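Local coordinates for protein L-isoleucine-4-hydroxylase (Bacillus thuringiensis, PDB 6LNH) that hydroxylates L-isoleucine to (4S)-4-hydroxy-L-isoleucine, using ferrous iron, ascorbate, oxygen and 2-oxoglutarate, and also hydroxylates or sulfoxidises related aliphatic and sulfur-containing amino acids, at residues Tyr154-Ser162 / Pro227-Phe237. Sequence-based numbering, arbitrary orientation.
Sequences YKATKERPS and PLGTECSTEAF. With HG (mercury (II) ion), chain F.
Phe-237 turns the edge of its ring to strand 145-156: the carbonyl oxygen of Tyr-154 lies there in the ring plane, and CG of Lys-155 comes near that plane, 3.7 Å from CE1. This is one end of the double-stranded beta-helix of the 2OG-Fe dioxygenases, where the loops after strands 145-156 and 222-229 meet. A cation-pi contact with Arg-153 also involves the Phe-237 ring, while Lys-155 carries its amino group away to a salt bridge with Asp-61. The Tyr-154 ring has Ser-162 OG, hydrogen-bonded to Cys-67 O, in plane at its edge, and the Tyr-154 side chain lies about 7 Å from the bound iron. Ala-156 and Ala-236 form an antiparallel hydrogen-bonded pair, N of Ala-236 reaching O of Ala-156 at 2.9 Å, nearly straight at 173°. Beyond the loop, Ser-162 and Leu-228 of strand 222-229 form a separate, single antiparallel hydrogen-bonded bridge. A chi1 of -168° swings Leu-228 CG away from its own nitrogen and lays the branch against Ala-156 CB (4.0 Å from CG) and Tyr-154 CB. Further out, a water donates to Thr-157 O and accepts from Thr-230 N, bridging the loops, while Thr-230 CG2 rests 3.6 Å from Thr-157 C. Thr-230 OG1, also hydrogen-bonded to Thr-187 O, closes an ST turn by accepting from Cys-232 N, and Cys-232 SG binds a mercury ion at 2.5 Å, shared with Glu-210 of a neighbouring subunit.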
ATOM      1  N   TYR C 154      -9.319 -16.834  -4.796  1.00 45.08           N
ATOM      2  CA  TYR C 154      -7.955 -17.307  -4.612  1.00 40.12           C
ATOM      3  C   TYR C 154      -7.565 -17.127  -3.153  1.00 43.83           C
ATOM      4  O   TYR C 154      -7.837 -16.084  -2.551  1.00 42.30           O
ATOM      5  CB  TYR C 154      -6.988 -16.552  -5.525  1.00 39.58           C
ATOM      6  CG  TYR C 154      -7.263 -16.789  -6.991  1.00 41.53           C
ATOM      7  CD1 TYR C 154      -8.160 -15.986  -7.679  1.00 39.17           C
ATOM      8  CD2 TYR C 154      -6.647 -17.827  -7.680  1.00 44.99           C
ATOM      9  CE1 TYR C 154      -8.426 -16.198  -9.016  1.00 40.47           C
ATOM     10  CE2 TYR C 154      -6.906 -18.047  -9.021  1.00 47.58           C
ATOM     11  CZ  TYR C 154      -7.797 -17.232  -9.680  1.00 50.43           C
ATOM     12  OH  TYR C 154      -8.055 -17.452 -11.013  1.00 51.17           O
ATOM     13  N   LYS C 155      -6.922 -18.139  -2.586  1.00 44.69           N
ATOM     14  CA  LYS C 155      -6.546 -18.109  -1.181  1.00 42.45           C
ATOM     15  C   LYS C 155      -5.043 -18.296  -1.076  1.00 50.56           C
ATOM     16  O   LYS C 155      -4.495 -19.278  -1.588  1.00 45.95           O
ATOM     17  CB  LYS C 155      -7.292 -19.189  -0.393  1.00 44.34           C
ATOM     18  CG  LYS C 155      -8.798 -19.177  -0.636  1.00 54.28           C
ATOM     19  CD  LYS C 155      -9.507 -20.298   0.104  1.00 57.37           C
ATOM     20  CE  LYS C 155      -9.631 -21.537  -0.765  1.00 62.64           C
ATOM     21  NZ  LYS C 155     -10.404 -22.612  -0.083  1.00 74.38           N
ATOM     22  N   ALA C 156      -4.387 -17.358  -0.407  1.00 42.19           N
ATOM     23  CA  ALA C 156      -2.947 -17.382  -0.251  1.00 42.49           C
ATOM     24  C   ALA C 156      -2.599 -17.296   1.222  1.00 44.63           C
ATOM     25  O   ALA C 156      -3.278 -16.626   2.006  1.00 44.68           O
ATOM     26  CB  ALA C 156      -2.277 -16.232  -1.011  1.00 40.68           C
ATOM     27  N   THR C 157      -1.533 -17.991   1.589  1.00 44.35           N
ATOM     28  CA  THR C 157      -1.027 -17.990   2.947  1.00 46.15           C
ATOM     29  C   THR C 157       0.485 -17.867   2.863  1.00 47.73           C
ATOM     30  O   THR C 157       1.080 -18.025   1.793  1.00 45.11           O
ATOM     31  CB  THR C 157      -1.470 -19.242   3.721  1.00 49.27           C
ATOM     32  OG1 THR C 157      -1.406 -18.985   5.128  1.00 62.40           O
ATOM     33  CG2 THR C 157      -0.591 -20.424   3.392  1.00 49.34           C
ATOM     34  N   LYS C 158       1.110 -17.541   3.996  1.00 46.57           N
ATOM     35  CA  LYS C 158       2.555 -17.342   3.996  1.00 48.20           C
ATOM     36  C   LYS C 158       3.306 -18.597   3.567  1.00 50.03           C
ATOM     37  O   LYS C 158       4.372 -18.498   2.951  1.00 48.72           O
ATOM     38  CB  LYS C 158       3.029 -16.886   5.373  1.00 52.22           C
ATOM     39  CG  LYS C 158       4.189 -15.905   5.319  1.00 55.80           C
ATOM     40  CD  LYS C 158       4.899 -15.833   6.656  1.00 57.28           C
ATOM     41  CE  LYS C 158       3.886 -15.749   7.784  1.00 65.27           C
ATOM     42  NZ  LYS C 158       4.474 -15.203   9.036  1.00 69.50           N
ATOM     43  N   GLU C 159       2.769 -19.783   3.860  1.00 48.94           N
ATOM     44  CA  GLU C 159       3.463 -21.016   3.503  1.00 53.91           C
ATOM     45  C   GLU C 159       3.036 -21.575   2.157  1.00 53.97           C
ATOM     46  O   GLU C 159       3.762 -22.399   1.584  1.00 49.83           O
ATOM     47  CB  GLU C 159       3.196 -22.132   4.534  1.00 54.75           C
ATOM     48  CG  GLU C 159       3.610 -21.940   5.996  1.00 66.16           C
ATOM     49  CD  GLU C 159       3.088 -20.667   6.634  1.00 72.94           C
ATOM     50  OE1 GLU C 159       1.868 -20.405   6.537  1.00 65.60           O
ATOM     51  OE2 GLU C 159       3.895 -19.957   7.274  1.00 73.10           O
ATOM     52  N   ARG C 160       1.894 -21.138   1.628  1.00 49.84           N
ATOM     53  CA  ARG C 160       1.402 -21.609   0.339  1.00 47.41           C
ATOM     54  C   ARG C 160       0.850 -20.429  -0.432  1.00 44.34           C
ATOM     55  O   ARG C 160      -0.311 -20.034  -0.252  1.00 46.29           O
ATOM     56  CB  ARG C 160       0.331 -22.689   0.506  1.00 51.11           C
ATOM     57  CG  ARG C 160       0.673 -23.821   1.464  1.00 63.43           C
ATOM     58  CD  ARG C 160      -0.363 -24.943   1.423  1.00 72.14           C
ATOM     59  NE  ARG C 160       0.251 -26.266   1.498  1.00 84.74           N
ATOM     60  CZ  ARG C 160      -0.319 -27.330   2.060  1.00 87.01           C
ATOM     61  NH1 ARG C 160      -1.527 -27.236   2.598  1.00 87.58           N
ATOM     62  NH2 ARG C 160       0.320 -28.493   2.080  1.00 85.84           N
ATOM     63  N   PRO C 161       1.642 -19.849  -1.326  1.00 42.12           N
ATOM     64  CA  PRO C 161       1.110 -18.851  -2.250  1.00 38.03           C
ATOM     65  C   PRO C 161       0.085 -19.512  -3.156  1.00 44.50           C
ATOM     66  O   PRO C 161       0.014 -20.735  -3.266  1.00 45.08           O
ATOM     67  CB  PRO C 161       2.344 -18.378  -3.029  1.00 41.69           C
ATOM     68  CG  PRO C 161       3.523 -18.816  -2.196  1.00 40.43           C
ATOM     69  CD  PRO C 161       3.080 -20.086  -1.539  1.00 39.41           C
ATOM     70  N   SER C 162      -0.708 -18.701  -3.837  1.00 42.68           N
ATOM     71  CA  SER C 162      -1.755 -19.230  -4.696  1.00 46.24           C
ATOM     72  C   SER C 162      -1.323 -19.050  -6.138  1.00 47.78           C
ATOM     73  O   SER C 162      -0.948 -17.944  -6.546  1.00 46.23           O
ATOM     74  CB  SER C 162      -3.080 -18.512  -4.443  1.00 42.79           C
ATOM     75  OG  SER C 162      -4.078 -18.940  -5.349  1.00 41.43           O
ATOM     76  N   PRO C 227       1.149 -14.628  -9.352  1.00 35.02           N
ATOM     77  CA  PRO C 227       0.727 -15.374  -8.161  1.00 37.45           C
ATOM     78  C   PRO C 227       0.288 -14.448  -7.036  1.00 35.56           C
ATOM     79  O   PRO C 227       0.685 -13.286  -6.954  1.00 34.18           O
ATOM     80  CB  PRO C 227       1.983 -16.165  -7.772  1.00 34.52           C
ATOM     81  CG  PRO C 227       2.740 -16.298  -9.048  1.00 40.13           C
ATOM     82  CD  PRO C 227       2.511 -15.008  -9.775  1.00 32.19           C
ATOM     83  N   LEU C 228      -0.553 -14.987  -6.159  1.00 36.35           N
ATOM     84  CA  LEU C 228      -1.059 -14.259  -5.004  1.00 39.53           C
ATOM     85  C   LEU C 228      -0.306 -14.699  -3.755  1.00 36.81           C
ATOM     86  O   LEU C 228      -0.182 -15.899  -3.492  1.00 40.11           O
ATOM     87  CB  LEU C 228      -2.559 -14.497  -4.825  1.00 35.39           C
ATOM     88  CG  LEU C 228      -3.263 -13.570  -3.834  1.00 37.16           C
ATOM     89  CD1 LEU C 228      -3.375 -12.169  -4.412  1.00 35.58           C
ATOM     90  CD2 LEU C 228      -4.633 -14.112  -3.459  1.00 38.84           C
ATOM     91  N   GLY C 229       0.201 -13.729  -2.996  1.00 39.34           N
ATOM     92  CA  GLY C 229       0.954 -14.014  -1.794  1.00 39.96           C
ATOM     93  C   GLY C 229       0.507 -13.150  -0.633  1.00 41.54           C
ATOM     94  O   GLY C 229      -0.346 -12.267  -0.768  1.00 44.33           O
ATOM     95  N   THR C 230       1.108 -13.432   0.521  1.00 43.26           N
ATOM     96  CA  THR C 230       0.979 -12.611   1.713  1.00 44.91           C
ATOM     97  C   THR C 230       2.210 -12.854   2.572  1.00 45.92           C
ATOM     98  O   THR C 230       2.692 -13.988   2.666  1.00 45.04           O
ATOM     99  CB  THR C 230      -0.309 -12.936   2.491  1.00 43.13           C
ATOM    100  OG1 THR C 230      -0.446 -12.044   3.606  1.00 45.99           O
ATOM    101  CG2 THR C 230      -0.293 -14.377   2.992  1.00 39.02           C
ATOM    102  N   GLU C 231       2.744 -11.780   3.150  1.00 46.70           N
ATOM    103  CA  GLU C 231       3.734 -11.883   4.210  1.00 52.47           C
ATOM    104  C   GLU C 231       3.110 -11.780   5.594  1.00 50.64           C
ATOM    105  O   GLU C 231       3.810 -11.483   6.562  1.00 49.94           O
ATOM    106  CB  GLU C 231       4.809 -10.817   4.013  1.00 53.88           C
ATOM    107  CG  GLU C 231       5.724 -11.095   2.820  1.00 56.63           C
ATOM    108  CD  GLU C 231       6.595  -9.909   2.477  1.00 61.69           C
ATOM    109  OE1 GLU C 231       6.269  -8.804   2.954  1.00 53.22           O
ATOM    110  OE2 GLU C 231       7.597 -10.075   1.743  1.00 59.54           O
ATOM    111  N   CYS C 232       1.821 -12.059   5.715  1.00 50.21           N
ATOM    112  CA  CYS C 232       1.103 -11.933   6.972  1.00 49.75           C
ATOM    113  C   CYS C 232       0.660 -13.305   7.461  1.00 51.07           C
ATOM    114  O   CYS C 232       0.626 -14.280   6.704  1.00 52.91           O
ATOM    115  CB  CYS C 232      -0.116 -11.010   6.823  1.00 47.95           C
ATOM    116  SG  CYS C 232       0.267  -9.300   6.355  1.00 57.10           S
ATOM    117  N   SER C 233       0.314 -13.372   8.746  1.00 49.06           N
ATOM    118  CA  SER C 233      -0.022 -14.650   9.363  1.00 48.98           C
ATOM    119  C   SER C 233      -1.448 -15.106   9.090  1.00 45.44           C
ATOM    120  O   SER C 233      -1.794 -16.233   9.465  1.00 48.21           O
ATOM    121  CB  SER C 233       0.216 -14.580  10.874  1.00 54.49           C
ATOM    122  OG  SER C 233       1.368 -13.812  11.175  1.00 62.08           O
ATOM    123  N   THR C 234      -2.274 -14.281   8.455  1.00 45.83           N
ATOM    124  CA  THR C 234      -3.648 -14.645   8.147  1.00 47.78           C
ATOM    125  C   THR C 234      -3.799 -14.943   6.660  1.00 46.17           C
ATOM    126  O   THR C 234      -2.912 -14.674   5.846  1.00 44.07           O
ATOM    127  CB  THR C 234      -4.620 -13.543   8.579  1.00 48.44           C
ATOM    128  OG1 THR C 234      -4.427 -12.375   7.771  1.00 49.86           O
ATOM    129  CG2 THR C 234      -4.409 -13.192  10.049  1.00 44.37           C
ATOM    130  N   GLU C 235      -4.962 -15.489   6.319  1.00 51.59           N
ATOM    131  CA  GLU C 235      -5.272 -15.867   4.948  1.00 45.93           C
ATOM    132  C   GLU C 235      -5.633 -14.639   4.122  1.00 44.82           C
ATOM    133  O   GLU C 235      -6.420 -13.795   4.560  1.00 52.11           O
ATOM    134  CB  GLU C 235      -6.431 -16.862   4.928  1.00 49.90           C
ATOM    135  CG  GLU C 235      -6.162 -18.149   5.686  1.00 53.50           C
ATOM    136  CD  GLU C 235      -7.442 -18.841   6.115  1.00 61.28           C
ATOM    137  OE1 GLU C 235      -8.467 -18.145   6.287  1.00 59.83           O
ATOM    138  OE2 GLU C 235      -7.424 -20.078   6.280  1.00 68.68           O
ATOM    139  N   ALA C 236      -5.054 -14.544   2.929  1.00 41.04           N
ATOM    140  CA  ALA C 236      -5.345 -13.469   1.994  1.00 41.27           C
ATOM    141  C   ALA C 236      -6.214 -13.999   0.862  1.00 45.95           C
ATOM    142  O   ALA C 236      -6.083 -15.153   0.443  1.00 44.05           O
ATOM    143  CB  ALA C 236      -4.058 -12.862   1.426  1.00 40.60           C
ATOM    144  N   PHE C 237      -7.108 -13.145   0.370  1.00 44.41           N
ATOM    145  CA  PHE C 237      -8.103 -13.543  -0.612  1.00 41.08           C
ATOM    146  C   PHE C 237      -8.032 -12.636  -1.828  1.00 40.78           C
ATOM    147  O   PHE C 237      -7.677 -11.458  -1.730  1.00 38.74           O
ATOM    148  CB  PHE C 237      -9.523 -13.493  -0.033  1.00 47.18           C
ATOM    149  CG  PHE C 237      -9.757 -14.475   1.074  1.00 53.71           C
ATOM    150  CD1 PHE C 237      -9.328 -15.787   0.956  1.00 49.67           C
ATOM    151  CD2 PHE C 237     -10.392 -14.083   2.241  1.00 52.70           C
ATOM    152  CE1 PHE C 237      -9.535 -16.697   1.981  1.00 49.83           C
ATOM    153  CE2 PHE C 237     -10.604 -14.987   3.271  1.00 53.49           C
ATOM    154  CZ  PHE C 237     -10.174 -16.298   3.140  1.00 58.97           C
TER
HETATM  155 HG    HG F 302       2.446  -8.449   7.236  1.00 85.00          HG
HETATM  156  O   HOH W   1       2.571 -16.100   0.070  1.00 39.51           O